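Local coordinates for uncharacterized protein (Capnocytophaga ochracea, PDB 4W9R), which is of unknown function but belongs to the putative esterase family of the alpha/beta-hydrolase clan and may hydrolyse ester bonds, at residues B[318-323]-B[333-338]; B[311-316]-B[337-342]; B[254-259]-B[297-302]. All coordinates share one frame; numbering follows the deposited sequence.

Contact 1. Residues B[318-323]-B[333-338]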
loop_
_atom_site.group_PDB
_atom_site.type_symbol
_atom_site.label_atom_id
_atom_site.label_comp_id
_atom_site.label_asym_id
_atom_site.label_seq_id
_atom_site.Cartn_x
_atom_site.Cartn_y
_atom_site.Cartn_z
ATOM N N PHE B 318 -22.403 30.130 20.618
ATOM C CA PHE B 318 -21.134 30.834 20.479
ATOM C C PHE B 318 -21.349 32.342 20.493
ATOM O O PHE B 318 -20.606 33.080 21.138
ATOM C CB PHE B 318 -20.419 30.424 19.186
ATOM C CG PHE B 318 -19.803 29.055 19.236
ATOM C CD1 PHE B 318 -19.672 28.379 20.436
ATOM C CD2 PHE B 318 -19.345 28.448 18.077
ATOM C CE1 PHE B 318 -19.104 27.119 20.480
ATOM C CE2 PHE B 318 -18.773 27.189 18.114
ATOM C CZ PHE B 318 -18.652 26.525 19.318
ATOM N N LEU B 319 -22.375 32.788 19.778
ATOM C CA LEU B 319 -22.683 34.209 19.678
ATOM C C LEU B 319 -23.146 34.772 21.020
ATOM O O LEU B 319 -22.769 35.883 21.395
ATOM C CB LEU B 319 -23.749 34.448 18.607
ATOM C CG LEU B 319 -24.050 35.901 18.240
ATOM C CD1 LEU B 319 -22.810 36.592 17.691
ATOM C CD2 LEU B 319 -25.193 35.967 17.240
ATOM N N ALA B 320 -23.960 34.003 21.737
ATOM C CA ALA B 320 -24.450 34.423 23.046
ATOM C C ALA B 320 -23.302 34.572 24.037
ATOM O O ALA B 320 -23.278 35.510 24.834
ATOM C CB ALA B 320 -25.479 33.436 23.573
ATOM N N GLU B 321 -22.351 33.643 23.986
ATOM C CA GLU B 321 -21.174 33.721 24.841
ATOM C C GLU B 321 -20.341 34.948 24.494
ATOM O O GLU B 321 -19.778 35.592 25.377
ATOM C CB GLU B 321 -20.324 32.453 24.721
ATOM C CG GLU B 321 -20.800 31.299 25.592
ATOM C CD GLU B 321 -19.808 30.148 25.636
ATOM O OE1 GLU B 321 -18.930 30.078 24.749
ATOM O OE2 GLU B 321 -19.903 29.316 26.563
ATOM N N TYR B 322 -20.272 35.269 23.206
ATOM C CA TYR B 322 -19.528 36.436 22.750
ATOM C C TYR B 322 -20.105 37.725 23.323
ATOM O O TYR B 322 -19.365 38.624 23.724
ATOM C CB TYR B 322 -19.519 36.513 21.223
ATOM C CG TYR B 322 -19.072 37.858 20.696
ATOM C CD1 TYR B 322 -17.729 38.207 20.686
ATOM C CD2 TYR B 322 -19.992 38.782 20.215
ATOM C CE1 TYR B 322 -17.311 39.435 20.209
ATOM C CE2 TYR B 322 -19.582 40.013 19.737
ATOM C CZ TYR B 322 -18.242 40.334 19.737
ATOM O OH TYR B 322 -17.825 41.556 19.262
ATOM N N TYR B 323 -21.429 37.811 23.352
ATOM C CA TYR B 323 -22.097 38.999 23.865
ATOM C C TYR B 323 -21.826 39.183 25.355
ATOM O O TYR B 323 -21.697 40.309 25.833
ATOM C CB TYR B 323 -23.598 38.925 23.590
ATOM C CG TYR B 323 -23.949 39.238 22.153
ATOM C CD1 TYR B 323 -23.270 40.230 21.456
ATOM C CD2 TYR B 323 -24.948 38.537 21.490
ATOM C CE1 TYR B 323 -23.579 40.522 20.141
ATOM C CE2 TYR B 323 -25.266 38.822 20.172
ATOM C CZ TYR B 323 -24.577 39.816 19.505
ATOM O OH TYR B 323 -24.886 40.105 18.196
ATOM N N LEU B 333 -28.874 37.307 26.371
ATOM C CA LEU B 333 -30.087 36.646 26.839
ATOM C C LEU B 333 -31.004 36.296 25.674
ATOM O O LEU B 333 -31.537 35.189 25.600
ATOM C CB LEU B 333 -30.828 37.532 27.839
ATOM C CG LEU B 333 -32.125 36.949 28.400
ATOM C CD1 LEU B 333 -31.838 35.667 29.163
ATOM C CD2 LEU B 333 -32.834 37.960 29.286
ATOM N N LYS B 334 -31.179 37.247 24.764
ATOM C CA LYS B 334 -32.009 37.042 23.583
ATOM C C LYS B 334 -31.436 35.932 22.704
ATOM O O LYS B 334 -32.178 35.140 22.123
ATOM C CB LYS B 334 -32.130 38.345 22.786
ATOM C CG LYS B 334 -32.999 38.249 21.542
ATOM C CD LYS B 334 -32.958 39.545 20.743
ATOM C CE LYS B 334 -33.788 39.450 19.472
ATOM N NZ LYS B 334 -35.237 39.259 19.759
ATOM N N THR B 335 -30.110 35.875 22.625
ATOM C CA THR B 335 -29.430 34.913 21.766
ATOM C C THR B 335 -29.420 33.511 22.375
ATOM O O THR B 335 -29.548 32.517 21.660
ATOM C CB THR B 335 -27.984 35.354 21.477
ATOM O OG1 THR B 335 -27.973 36.740 21.115
ATOM C CG2 THR B 335 -27.390 34.534 20.343
ATOM N N TYR B 336 -29.264 33.432 23.694
ATOM C CA TYR B 336 -29.343 32.151 24.388
ATOM C C TYR B 336 -30.720 31.522 24.202
ATOM O O TYR B 336 -30.839 30.324 23.948
ATOM C CB TYR B 336 -29.044 32.314 25.878
ATOM C CG TYR B 336 -27.578 32.217 26.239
ATOM C CD1 TYR B 336 -26.847 31.073 25.949
ATOM C CD2 TYR B 336 -26.934 33.257 26.897
ATOM C CE1 TYR B 336 -25.511 30.975 26.286
ATOM C CE2 TYR B 336 -25.598 33.168 27.239
ATOM C CZ TYR B 336 -24.891 32.025 26.930
ATOM O OH TYR B 336 -23.561 31.930 27.268
ATOM N N GLN B 337 -31.759 32.342 24.327
ATOM C CA GLN B 337 -33.132 31.883 24.151
ATOM C C GLN B 337 -33.374 31.415 22.721
ATOM O O GLN B 337 -34.222 30.559 22.469
ATOM C CB GLN B 337 -34.119 32.993 24.517
ATOM C CG GLN B 337 -34.127 33.357 25.995
ATOM C CD GLN B 337 -34.904 34.630 26.279
ATOM O OE1 GLN B 337 -35.247 35.377 25.363
ATOM N NE2 GLN B 337 -35.181 34.882 27.552
ATOM N N LYS B 338 -32.617 31.980 21.788
ATOM C CA LYS B 338 -32.721 31.607 20.385
ATOM C C LYS B 338 -32.030 30.267 20.145
ATOM O O LYS B 338 -32.459 29.474 19.309
ATOM C CB LYS B 338 -32.110 32.694 19.499
ATOM C CG LYS B 338 -32.784 32.856 18.149
ATOM C CD LYS B 338 -32.304 34.119 17.448
ATOM C CE LYS B 338 -33.091 34.378 16.173
ATOM N NZ LYS B 338 -32.667 35.642 15.508
#

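Contact 2. Residues B[311-316]-B[337-342]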
loop_
_atom_site.group_PDB
_atom_site.type_symbol
_atom_site.label_atom_id
_atom_site.label_comp_id
_atom_site.label_asym_id
_atom_site.label_seq_id
_atom_site.Cartn_x
_atom_site.Cartn_y
_atom_site.Cartn_z
ATOM N N LYS B 311 -28.739 24.204 11.774
ATOM C CA LYS B 311 -29.849 23.512 12.421
ATOM C C LYS B 311 -29.503 23.080 13.843
ATOM O O LYS B 311 -30.269 22.366 14.486
ATOM C CB LYS B 311 -30.286 22.303 11.592
ATOM C CG LYS B 311 -30.915 22.677 10.261
ATOM C CD LYS B 311 -32.049 23.673 10.458
ATOM C CE LYS B 311 -32.624 24.137 9.130
ATOM N NZ LYS B 311 -33.694 25.156 9.321
ATOM N N THR B 312 -28.336 23.498 14.319
ATOM C CA THR B 312 -27.879 23.150 15.661
ATOM C C THR B 312 -27.803 24.389 16.546
ATOM O O THR B 312 -27.723 25.511 16.053
ATOM C CB THR B 312 -26.498 22.471 15.640
ATOM O OG1 THR B 312 -25.498 23.425 15.261
ATOM C CG2 THR B 312 -26.490 21.306 14.661
ATOM N N ALA B 313 -27.868 24.178 17.856
ATOM C CA ALA B 313 -27.824 25.271 18.824
ATOM C C ALA B 313 -26.462 25.964 18.897
ATOM O O ALA B 313 -26.329 27.012 19.528
ATOM C CB ALA B 313 -28.212 24.755 20.200
HETATM N N MSE B 314 -25.457 25.381 18.250
HETATM C CA MSE B 314 -24.079 25.852 18.388
HETATM C C MSE B 314 -23.812 27.302 17.937
HETATM O O MSE B 314 -23.168 28.048 18.676
HETATM C CB MSE B 314 -23.129 24.910 17.641
HETATM C CG MSE B 314 -21.675 25.123 18.006
HETATM SE SE MSE B 314 -20.508 23.752 17.278
HETATM C CE MSE B 314 -20.451 24.379 15.447
ATOM N N PRO B 315 -24.279 27.705 16.735
ATOM C CA PRO B 315 -23.954 29.070 16.294
ATOM C C PRO B 315 -24.429 30.163 17.249
ATOM O O PRO B 315 -23.678 31.098 17.528
ATOM C CB PRO B 315 -24.684 29.185 14.952
ATOM C CG PRO B 315 -24.762 27.796 14.457
ATOM C CD PRO B 315 -24.987 26.958 15.678
ATOM N N ASN B 316 -25.654 30.042 17.747
ATOM C CA ASN B 316 -26.191 31.045 18.657
ATOM C C ASN B 316 -25.630 30.903 20.067
ATOM O O ASN B 316 -25.627 31.862 20.836
ATOM C CB ASN B 316 -27.717 30.976 18.686
ATOM C CG ASN B 316 -28.348 31.589 17.453
ATOM O OD1 ASN B 316 -27.846 32.575 16.910
ATOM N ND2 ASN B 316 -29.453 31.008 17.000
ATOM N N GLN B 337 -31.759 32.342 24.327
ATOM C CA GLN B 337 -33.132 31.883 24.151
ATOM C C GLN B 337 -33.374 31.415 22.721
ATOM O O GLN B 337 -34.222 30.559 22.469
ATOM C CB GLN B 337 -34.119 32.993 24.517
ATOM C CG GLN B 337 -34.127 33.357 25.995
ATOM C CD GLN B 337 -34.904 34.630 26.279
ATOM O OE1 GLN B 337 -35.247 35.377 25.363
ATOM N NE2 GLN B 337 -35.181 34.882 27.552
ATOM N N LYS B 338 -32.617 31.980 21.788
ATOM C CA LYS B 338 -32.721 31.607 20.385
ATOM C C LYS B 338 -32.030 30.267 20.145
ATOM O O LYS B 338 -32.459 29.474 19.309
ATOM C CB LYS B 338 -32.110 32.694 19.499
ATOM C CG LYS B 338 -32.784 32.856 18.149
ATOM C CD LYS B 338 -32.304 34.119 17.448
ATOM C CE LYS B 338 -33.091 34.378 16.173
ATOM N NZ LYS B 338 -32.667 35.642 15.508
ATOM N N ALA B 339 -30.959 30.022 20.894
ATOM C CA ALA B 339 -30.200 28.783 20.771
ATOM C C ALA B 339 -30.962 27.610 21.373
ATOM O O ALA B 339 -30.826 26.472 20.927
ATOM C CB ALA B 339 -28.841 28.926 21.436
ATOM N N TYR B 340 -31.769 27.901 22.389
ATOM C CA TYR B 340 -32.524 26.875 23.099
ATOM C C TYR B 340 -33.557 26.198 22.199
ATOM O O TYR B 340 -33.982 25.074 22.465
ATOM C CB TYR B 340 -33.211 27.484 24.323
ATOM C CG TYR B 340 -33.885 26.474 25.224
ATOM C CD1 TYR B 340 -33.153 25.757 26.162
ATOM C CD2 TYR B 340 -35.253 26.245 25.145
ATOM C CE1 TYR B 340 -33.764 24.835 26.991
ATOM C CE2 TYR B 340 -35.872 25.325 25.970
ATOM C CZ TYR B 340 -35.123 24.622 26.892
ATOM O OH TYR B 340 -35.732 23.704 27.717
ATOM N N THR B 341 -33.943 26.880 21.127
ATOM C CA THR B 341 -34.961 26.370 20.214
ATOM C C THR B 341 -34.361 25.448 19.157
ATOM O O THR B 341 -35.067 24.946 18.284
ATOM C CB THR B 341 -35.711 27.515 19.508
ATOM O OG1 THR B 341 -34.804 28.240 18.668
ATOM C CG2 THR B 341 -36.321 28.463 20.533
ATOM N N GLU B 342 -33.053 25.229 19.241
ATOM C CA GLU B 342 -32.353 24.392 18.276
ATOM C C GLU B 342 -31.800 23.139 18.960
ATOM O O GLU B 342 -31.490 23.169 20.151
ATOM C CB GLU B 342 -31.225 25.187 17.608
ATOM C CG GLU B 342 -31.232 25.155 16.084
ATOM C CD GLU B 342 -32.444 25.841 15.481
ATOM O OE1 GLU B 342 -32.999 26.756 16.127
ATOM O OE2 GLU B 342 -32.842 25.465 14.357
#

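Contact 3. Residues B[254-259]-B[297-302]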
loop_
_atom_site.group_PDB
_atom_site.type_symbol
_atom_site.label_atom_id
_atom_site.label_comp_id
_atom_site.label_asym_id
_atom_site.label_seq_id
_atom_site.Cartn_x
_atom_site.Cartn_y
_atom_site.Cartn_z
ATOM N N GLY B 254 -6.242 36.098 16.126
ATOM C CA GLY B 254 -6.343 35.518 14.797
ATOM C C GLY B 254 -6.520 34.011 14.798
ATOM O O GLY B 254 -6.054 33.321 13.890
ATOM N N ILE B 255 -7.202 33.498 15.816
ATOM C CA ILE B 255 -7.394 32.061 15.967
ATOM C C ILE B 255 -8.436 31.526 14.989
ATOM O O ILE B 255 -8.255 30.457 14.406
ATOM C CB ILE B 255 -7.800 31.708 17.408
ATOM C CG1 ILE B 255 -6.656 32.049 18.363
ATOM C CG2 ILE B 255 -8.171 30.239 17.526
ATOM C CD1 ILE B 255 -6.852 31.525 19.755
ATOM N N TYR B 256 -9.522 32.271 14.806
ATOM C CA TYR B 256 -10.528 31.901 13.816
ATOM C C TYR B 256 -9.914 31.841 12.423
ATOM O O TYR B 256 -10.272 30.986 11.612
ATOM C CB TYR B 256 -11.699 32.884 13.825
ATOM C CG TYR B 256 -12.506 32.857 12.544
ATOM C CD1 TYR B 256 -13.410 31.835 12.294
ATOM C CD2 TYR B 256 -12.354 33.847 11.582
ATOM C CE1 TYR B 256 -14.144 31.800 11.124
ATOM C CE2 TYR B 256 -13.082 33.822 10.409
ATOM C CZ TYR B 256 -13.977 32.796 10.185
ATOM O OH TYR B 256 -14.708 32.765 9.018
ATOM N N GLU B 257 -8.990 32.758 12.155
ATOM C CA GLU B 257 -8.328 32.833 10.858
ATOM C C GLU B 257 -7.553 31.558 10.543
ATOM O O GLU B 257 -7.434 31.173 9.381
ATOM C CB GLU B 257 -7.390 34.043 10.803
ATOM C CG GLU B 257 -8.079 35.360 10.462
ATOM C CD GLU B 257 -9.039 35.830 11.540
ATOM O OE1 GLU B 257 -8.877 35.421 12.710
ATOM O OE2 GLU B 257 -9.958 36.611 11.216
ATOM N N TYR B 258 -7.030 30.905 11.576
ATOM C CA TYR B 258 -6.311 29.649 11.393
ATOM C C TYR B 258 -7.241 28.580 10.827
ATOM O O TYR B 258 -6.895 27.885 9.871
ATOM C CB TYR B 258 -5.700 29.171 12.712
ATOM C CG TYR B 258 -4.809 27.956 12.567
ATOM C CD1 TYR B 258 -3.462 28.094 12.256
ATOM C CD2 TYR B 258 -5.313 26.673 12.738
ATOM C CE1 TYR B 258 -2.641 26.990 12.120
ATOM C CE2 TYR B 258 -4.501 25.560 12.602
ATOM C CZ TYR B 258 -3.165 25.726 12.294
ATOM O OH TYR B 258 -2.349 24.626 12.158
ATOM N N LEU B 259 -8.425 28.459 11.421
ATOM C CA LEU B 259 -9.415 27.491 10.968
ATOM C C LEU B 259 -9.888 27.809 9.554
ATOM O O LEU B 259 -10.020 26.914 8.719
ATOM C CB LEU B 259 -10.610 27.455 11.925
ATOM C CG LEU B 259 -11.774 26.544 11.527
ATOM C CD1 LEU B 259 -11.348 25.084 11.542
ATOM C CD2 LEU B 259 -12.977 26.763 12.433
ATOM N N LEU B 297 -14.390 34.396 18.303
ATOM C CA LEU B 297 -15.596 33.682 18.707
ATOM C C LEU B 297 -16.817 34.159 17.925
ATOM O O LEU B 297 -17.662 33.356 17.530
ATOM C CB LEU B 297 -15.835 33.848 20.209
ATOM C CG LEU B 297 -17.044 33.116 20.794
ATOM C CD1 LEU B 297 -16.943 31.621 20.539
ATOM C CD2 LEU B 297 -17.168 33.398 22.283
ATOM N N LYS B 298 -16.900 35.466 17.700
ATOM C CA LYS B 298 -18.001 36.044 16.939
ATOM C C LYS B 298 -17.960 35.572 15.491
ATOM O O LYS B 298 -18.985 35.203 14.916
ATOM C CB LYS B 298 -17.954 37.572 16.994
ATOM C CG LYS B 298 -19.144 38.261 16.338
ATOM C CD LYS B 298 -18.949 39.770 16.294
ATOM C CE LYS B 298 -20.232 40.492 15.909
ATOM N NZ LYS B 298 -20.731 40.079 14.569
ATOM N N LYS B 299 -16.765 35.584 14.910
ATOM C CA LYS B 299 -16.578 35.165 13.528
ATOM C C LYS B 299 -16.737 33.654 13.380
ATOM O O LYS B 299 -17.142 33.165 12.325
ATOM C CB LYS B 299 -15.207 35.614 13.016
ATOM C CG LYS B 299 -15.095 37.120 12.823
ATOM C CD LYS B 299 -13.720 37.540 12.324
ATOM C CE LYS B 299 -12.672 37.431 13.416
ATOM N NZ LYS B 299 -11.376 38.041 13.006
ATOM N N LEU B 300 -16.424 32.918 14.443
ATOM C CA LEU B 300 -16.587 31.469 14.440
ATOM C C LEU B 300 -18.064 31.095 14.440
ATOM O O LEU B 300 -18.470 30.127 13.799
ATOM C CB LEU B 300 -15.888 30.840 15.648
ATOM C CG LEU B 300 -16.025 29.324 15.810
ATOM C CD1 LEU B 300 -15.432 28.596 14.613
ATOM C CD2 LEU B 300 -15.373 28.859 17.103
ATOM N N ALA B 301 -18.863 31.875 15.162
ATOM C CA ALA B 301 -20.296 31.629 15.261
ATOM C C ALA B 301 -20.975 31.753 13.903
ATOM O O ALA B 301 -21.817 30.930 13.545
ATOM C CB ALA B 301 -20.928 32.590 16.258
ATOM N N LYS B 302 -20.605 32.784 13.151
ATOM C CA LYS B 302 -21.214 33.025 11.850
ATOM C C LYS B 302 -20.677 32.044 10.817
ATOM O O LYS B 302 -21.361 31.706 9.851
ATOM C CB LYS B 302 -20.974 34.467 11.398
ATOM C CG LYS B 302 -21.924 34.932 10.302
ATOM C CD LYS B 302 -21.890 36.446 10.136
ATOM C CE LYS B 302 -22.935 36.916 9.131
ATOM N NZ LYS B 302 -22.965 38.400 8.998
HETATM O O HOH W 1 -17.291 34.399 9.533
#

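Contact 1. Residues B[318-323]-B[333-338]
Tyr336 and Thr335 share the packing against Ala320 between 318-323 and 333-338. Tyr336 CB leaves the helix beside the facing segment, and chi1 of -88° swings the ring back across toward it. The whole ring then lies over Ala320. CG, CD1 and CD2 each sit 3.6 Å from Ala320 CB, and CE1, CE2 and CZ are hardly farther. The methyl is therefore centred: Ala320 CB stands 3.4 Å from the centroid of the Tyr336 ring and 2° off its normal, a CH-pi contact over the face. At the tip, Tyr336 OH reaches 3.3 Å from Glu321 CG, part of the extended glutamate chain. The Glu321 carboxylate is turned almost perpendicular to the ring. Tyr336 OH is hydrogen-bonded to Glu324 OE1 and to Arg356 NH2. Arg356 also makes a salt bridge to Glu321 OE2, while Glu321 OE1 bonds to Tyr285, so a polar cluster closes the ring tip.

Thr335 fills the other part of the interface. Thr335 CB packs on Ala320 CB at 3.8 Å. Thr335 CG2, anti to the backbone N, rests against Ala320 N and the Leu319 side chain. Thr335 OG1 lies at the edge of the Tyr323 ring, 3.5 Å from Tyr323 CD2, but its hydrogen bond goes to Lys331 O, one turn back in its own helix.

Small Ala320 lets the axes approach to 8.2 Å at 164°. This is an antiparallel helical hairpin with a short connection, consistent with the helix pairs of tetratricopeptide-like folds.

Contact 2. Residues B[311-316]-B[337-342]
Two residues with flat ends, Asn316 and Glu342, form the middle of this contact. Asn316 ND2 comes 4.0 Å from Lys338 CG, with the two chains crossing obliquely, so the amide rests beside the aliphatic part of the lysine. The Glu342 carboxylate lies near the backbone of Lys311. The site is the end of an antiparallel helical hairpin: the first turn of helix 314-325 lies near the last turn of helix 329-339, and a type I beta turn runs from Ala339 to Glu342.

Small Ala313 and Ala339 allow a close approach, with the methyl of Ala313 facing the carbonyl oxygen of Ala339. Asn316 CB packs on Ala339 CB at 3.6 Å.

Glu342 is bent at chi2 (66°) and follows the opposite loop. Its CB lies 3.5 Å from Ala313 N, and its CG sits against the carbonyl oxygens of Lys311 and Thr312. Lys311 NZ and Glu342 OE2 are 5.1 Å apart, too far for a salt bridge, though their charges probably attract. Backbone hydrogen bonding of Ala313 with Pro343 joins the loops just beyond.

Within the turn, Thr341 OG1 donates to Lys338 O at 2.7 Å, from above the carbonyl plane by 32°.

Contact 3. Residues B[254-259]-B[297-302]
One salt bridge supplies the charged part of this contact. Lys299 NZ donates to Glu257 OE2 at 2.7 Å, on the syn lone pair of that oxygen. Both chains bend to meet, Glu257 at chi2 (67°) and Lys299 at chi3 (-73°), and they cross at about a right angle. Glu257 OE2 also lies in the plane of the Tyr256 ring, at its edge, so the ion pair runs past the ring.

The aromatic part is a CH-pi contact. Lys299 CB stands over one face of the Tyr256 ring, 3.8 Å from its centroid and offset toward the rim. Of the ring, Tyr256 CD2 comes nearest to Lys299 CB, at 3.6 Å. Tyr256 CG is anti to the backbone N, and this sends the ring across to the neighbouring helix.

A water links the same two residues. The water oxygen donates to Lys299 O at 3.1 Å and is also hydrogen-bonded to Tyr256 OH. The phenol tip is thus tied to the backbone of the facing helix.

The apolar part lies deeper. Tyr256 CD1 reaches Leu300 CA and CB. Leu259 CD2 touches Leu300 CD1 at 3.8 Å, tip to tip, with the side chains crossing at about a right angle.

The helix axes run roughly parallel, 32° apart and 9.3 Å at closest. Helix 278-290 packs against both, on Leu259 and Leu300, consistent with a tetratricopeptide-like alpha-alpha superhelix. Ser296 OG bonds to Tyr256 N at the start of helix 255-270. Phe318 of helix 314-325 packs on Leu297, Leu300 and Ala301.

In the fold
All three contacts belong to the helical region that follows the mixed sheet in the chain. Contacts 1 and 2 hold the same pair, helices 314-325 and 329-339, and their centres are 9 Å apart. Contact 1 is the buried middle of that hairpin, and contact 2 is its partly buried open end. Contact 3 is also buried but lies nearer the centre of the chain. It joins two roughly parallel helices, where contact 1 joins an antiparallel pair. Contact 3 alone has a salt bridge between its segments; contacts 1 and 2 rely on packing. Phe318 and Tyr322 pack on 297-302, so helix 314-325 connects contact 1 to contact 3.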